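Local coordinates for protein PmoD (Methylocystis sp. ATCC 49242, PDB 6CPD) that binds copper(I) through its soluble cupredoxin-like periplasmic domain, two copies of which pair in the crystal around clustered methionine sulfurs, at the interface of chains A and B. Sequence-based numbering; all coordinates share one arbitrary frame. Chains: chain A/B, PmoD.

Contacts 1 and 2 illustrate how a short N-terminal segment may both join two copies of a protein and form a metal site between them. Their C-alpha centres lie about 8 Å apart, and A:Met5 belongs to both: its side chain packs on chain B in contact 1, its carbonyl accepts a backbone hydrogen bond in contact 2. Contact 1 sets the segment against the neighbouring strands; contact 2, where the two copies of strand 7-10 meet, gathers the copper-binding methionines. Since A:Met5 docks two residues before A:Met7, docking may help position the ligands. The structure alone does not show whether this two-fold pairing persists in solution.

Contact 1: the interface of chains A and B. Residues chain A 4-5; chain B 17, 30, 122-125.
The side chain of A:Met5 lies along chain B and touches several groups in turn from CB to CE. The apolar contacts run along its whole length. At the base, A:Met5 CB rests on the sulfur SG of B:Cys30 at 3.5 Å, and this sulfur is half of the disulfide to B:Cys6. Farther out, A:Met5 CG passes B:Phe123 CB, and the sulfur A:Met5 SD comes within 3.7 Å of ring atom CD1 of B:Phe123. The chain runs extended through chi2 and then bends at chi3 (65°), which turns the terminal methyl against the pair B:Phe123 and B:Ile17: A:Met5 CE lies 3.6 Å from B:Phe123 CD1 and 3.6 Å from B:Ile17 CD1. The methionine crosses the isoleucine at about a right angle. Beside the methyl, B:Ile17 CD1 sits over the centre of one face of the B:Phe123 ring, 3.8 Å above its plane, so the two groups that meet the methyl also pack on each other. B:Phe125 adds a looser touch from its CB to the sulfur.

Polar contact comes from A:Asn4, whose side-chain oxygen OD1 accepts a nearly straight hydrogen bond (178° at H) from the backbone N of B:Lys124 at 3.2 Å. The donor stands above the amide plane, away from the lone-pair directions, and the asparagine is poorly ordered, so this tie is probably weak.

In the fold, the N-terminal loop of chain A lies against strand 118-127 of chain B, with strand 13-20 and the loop at B:Cys30 completing the surface that receives A:Met5.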
loop_
_atom_site.group_PDB
_atom_site.type_symbol
_atom_site.label_atom_id
_atom_site.label_comp_id
_atom_site.label_asym_id
_atom_site.label_seq_id
_atom_site.Cartn_x
_atom_site.Cartn_y
_atom_site.Cartn_z
ATOM N N ASN A 4 -4.147 -4.848 -4.537
ATOM C CA ASN A 4 -3.429 -4.198 -5.616
ATOM C C ASN A 4 -2.748 -2.938 -5.088
ATOM O O ASN A 4 -1.904 -2.328 -5.756
ATOM C CB ASN A 4 -4.375 -3.874 -6.769
ATOM C CG ASN A 4 -3.977 -2.615 -7.509
ATOM O OD1 ASN A 4 -4.392 -1.512 -7.138
ATOM N ND2 ASN A 4 -3.126 -2.758 -8.509
ATOM N N MET A 5 -3.094 -2.541 -3.870
ATOM C CA MET A 5 -2.569 -1.272 -3.399
ATOM C C MET A 5 -1.501 -1.447 -2.328
ATOM O O MET A 5 -0.699 -0.563 -2.111
ATOM C CB MET A 5 -3.679 -0.359 -2.870
ATOM C CG MET A 5 -4.679 0.119 -3.888
ATOM S SD MET A 5 -6.121 0.944 -3.117
ATOM C CE MET A 5 -5.337 2.373 -2.380
ATOM N N ILE B 17 -1.493 6.377 0.188
ATOM C CA ILE B 17 -2.929 6.513 0.461
ATOM C C ILE B 17 -3.281 5.910 1.820
ATOM O O ILE B 17 -2.813 4.813 2.154
ATOM C CB ILE B 17 -3.754 5.800 -0.635
ATOM C CG1 ILE B 17 -3.506 6.468 -1.994
ATOM C CG2 ILE B 17 -5.250 5.807 -0.283
ATOM C CD1 ILE B 17 -4.098 5.683 -3.171
ATOM N N CYS B 30 -6.630 0.126 3.524
ATOM C CA CYS B 30 -6.002 0.413 2.246
ATOM C C CYS B 30 -6.989 0.048 1.137
ATOM O O CYS B 30 -7.816 0.877 0.759
ATOM C CB CYS B 30 -4.671 -0.332 2.086
ATOM S SG CYS B 30 -3.762 0.126 0.548
ATOM N N GLN B 122 -4.188 3.625 -11.669
ATOM C CA GLN B 122 -5.410 3.085 -11.084
ATOM C C GLN B 122 -5.109 2.514 -9.723
ATOM O O GLN B 122 -4.082 1.849 -9.549
ATOM C CB GLN B 122 -6.022 1.987 -11.982
ATOM C CG GLN B 122 -6.188 2.379 -13.445
ATOM C CD GLN B 122 -6.743 1.251 -14.319
ATOM O OE1 GLN B 122 -7.139 0.195 -13.821
ATOM N NE2 GLN B 122 -6.785 1.484 -15.628
ATOM N N PHE B 123 -5.928 2.841 -8.733
ATOM C CA PHE B 123 -5.894 2.026 -7.534
ATOM C C PHE B 123 -7.250 1.372 -7.369
ATOM O O PHE B 123 -8.300 2.037 -7.340
ATOM C CB PHE B 123 -5.466 2.810 -6.304
ATOM C CG PHE B 123 -6.326 3.975 -5.957
ATOM C CD1 PHE B 123 -7.317 3.856 -4.995
ATOM C CD2 PHE B 123 -6.058 5.232 -6.492
ATOM C CE1 PHE B 123 -8.092 4.957 -4.631
ATOM C CE2 PHE B 123 -6.817 6.347 -6.122
ATOM C CZ PHE B 123 -7.837 6.205 -5.189
ATOM N N LYS B 124 -7.208 0.051 -7.268
ATOM C CA LYS B 124 -8.426 -0.739 -7.229
ATOM C C LYS B 124 -8.706 -1.062 -5.786
ATOM O O LYS B 124 -7.791 -1.396 -5.036
ATOM C CB LYS B 124 -8.265 -2.006 -8.058
ATOM C CG LYS B 124 -7.972 -1.726 -9.515
ATOM C CD LYS B 124 -8.146 -2.964 -10.359
ATOM C CE LYS B 124 -7.982 -2.653 -11.823
ATOM N NZ LYS B 124 -8.358 -3.841 -12.632
ATOM N N PHE B 125 -9.961 -0.929 -5.371
ATOM C CA PHE B 125 -10.283 -1.248 -3.991
ATOM C C PHE B 125 -11.707 -1.745 -3.889
ATOM O O PHE B 125 -12.491 -1.642 -4.830
ATOM C CB PHE B 125 -10.071 -0.034 -3.061
ATOM C CG PHE B 125 -10.944 1.161 -3.373
ATOM C CD1 PHE B 125 -10.590 2.057 -4.369
ATOM C CD2 PHE B 125 -12.105 1.410 -2.636
ATOM C CE1 PHE B 125 -11.390 3.163 -4.647
ATOM C CE2 PHE B 125 -12.904 2.521 -2.899
ATOM C CZ PHE B 125 -12.543 3.400 -3.895
#

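Contact 2: the interface of chains A and B. Residues chain A 5-7, 9; chain B 4-5, 7, 9.
A:Met7 and B:Met9 point their thioethers at each other tip to tip, SD to SD at 3.8 Å, in a pairing of two Met-X-Met motifs of the kind typical of copper(I) sites. Met7 and Met9 bind copper(I) in this protein, and the four sulfurs, two from each chain, converge on a common point where one ion, shared across the dimer, probably sits. The soft, neutral thioethers suit a monovalent copper.

Around this centre the methyl and methylene groups pack closely. A:Met7 crosses B:Met7 at about a right angle, CG against CE at 3.8 Å, and A:Met9 lays its CE 3.7 Å from B:Met9 SD. The two Met9 chains depart from exact symmetry: chi2 is bent in chain A (-64°) but extended in chain B (-177°), yet both bring their sulfurs into the cluster. Cutting A:Met7 back to an alanine here would probably leave B:Met9 SD without its facing sulfur, open a gap beside B:Met7 CE and deprive the copper of a ligand.

Outside the copper-binding cluster, B:Met5 CE touches A:Cys6 SG at 3.7 Å. The backbones then clamp the chains by reciprocal hydrogen bonds: B:Met7 N gives to A:Met5 O at 2.9 Å, and A:Met7 N gives to B:Met5 O at 3.0 Å. This pairing ties down the start of strand 7-10 in each copy at Met7, itself a copper ligand. At the rim, water 1 bridges A:Met7 O, 2.8 Å from it, and the backbone O of B:Asn4, with a weak further contact to the side-chain OD1 of B:Asn4.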
loop_
_atom_site.group_PDB
_atom_site.type_symbol
_atom_site.label_atom_id
_atom_site.label_comp_id
_atom_site.label_asym_id
_atom_site.label_seq_id
_atom_site.Cartn_x
_atom_site.Cartn_y
_atom_site.Cartn_z
ATOM N N MET A 5 -3.094 -2.541 -3.870
ATOM C CA MET A 5 -2.569 -1.272 -3.399
ATOM C C MET A 5 -1.501 -1.447 -2.328
ATOM O O MET A 5 -0.699 -0.563 -2.111
ATOM C CB MET A 5 -3.679 -0.359 -2.870
ATOM C CG MET A 5 -4.679 0.119 -3.888
ATOM S SD MET A 5 -6.121 0.944 -3.117
ATOM C CE MET A 5 -5.337 2.373 -2.380
ATOM N N CYS A 6 -1.532 -2.567 -1.614
ATOM C CA CYS A 6 -0.633 -2.761 -0.473
ATOM C C CYS A 6 0.570 -3.636 -0.844
ATOM O O CYS A 6 0.392 -4.803 -1.228
ATOM C CB CYS A 6 -1.406 -3.404 0.694
ATOM S SG CYS A 6 -0.415 -3.511 2.217
ATOM N N MET A 7 1.776 -3.088 -0.765
ATOM C CA MET A 7 2.932 -3.785 -1.305
ATOM C C MET A 7 4.251 -3.250 -0.760
ATOM O O MET A 7 4.306 -2.144 -0.206
ATOM C CB MET A 7 2.927 -3.669 -2.817
ATOM C CG MET A 7 3.175 -2.231 -3.286
ATOM S SD MET A 7 2.822 -2.070 -5.029
ATOM C CE MET A 7 1.027 -1.991 -5.010
ATOM N N MET A 9 8.133 -2.623 -2.603
ATOM C CA MET A 9 8.637 -2.460 -3.978
ATOM C C MET A 9 10.097 -2.868 -4.071
ATOM O O MET A 9 10.879 -2.615 -3.165
ATOM C CB MET A 9 8.547 -0.998 -4.465
ATOM C CG MET A 9 7.192 -0.343 -4.392
ATOM S SD MET A 9 6.075 -1.195 -5.488
ATOM C CE MET A 9 6.856 -0.988 -7.101
ATOM N N ASN B 4 4.604 3.159 4.382
ATOM C CA ASN B 4 4.900 3.315 2.961
ATOM C C ASN B 4 4.293 2.261 2.047
ATOM O O ASN B 4 4.777 2.085 0.927
ATOM C CB ASN B 4 6.418 3.359 2.748
ATOM C CG ASN B 4 7.071 2.009 2.942
ATOM O OD1 ASN B 4 6.454 1.065 3.469
ATOM N ND2 ASN B 4 8.330 1.903 2.532
ATOM N N MET B 5 3.284 1.521 2.509
ATOM C CA MET B 5 2.896 0.306 1.778
ATOM C C MET B 5 1.676 0.463 0.886
ATOM O O MET B 5 1.567 -0.205 -0.137
ATOM C CB MET B 5 2.627 -0.815 2.789
ATOM C CG MET B 5 3.852 -1.211 3.590
ATOM S SD MET B 5 3.386 -2.175 5.051
ATOM C CE MET B 5 2.665 -3.574 4.200
ATOM N N MET B 7 -0.381 2.343 -1.817
ATOM C CA MET B 7 0.038 3.354 -2.794
ATOM C C MET B 7 -0.628 3.261 -4.146
ATOM O O MET B 7 -1.127 2.217 -4.526
ATOM C CB MET B 7 1.553 3.246 -3.032
ATOM C CG MET B 7 1.945 1.923 -3.722
ATOM S SD MET B 7 3.715 1.599 -3.902
ATOM C CE MET B 7 4.143 1.224 -2.181
ATOM N N MET B 9 0.851 4.184 -8.122
ATOM C CA MET B 9 2.198 4.339 -8.658
ATOM C C MET B 9 2.331 5.022 -10.016
ATOM O O MET B 9 1.572 4.722 -10.933
ATOM C CB MET B 9 2.845 2.956 -8.743
ATOM C CG MET B 9 2.785 2.207 -7.413
ATOM S SD MET B 9 3.628 0.655 -7.557
ATOM C CE MET B 9 2.435 -0.290 -8.510
HETATM O O HOH W 1 6.424 -0.738 1.044
#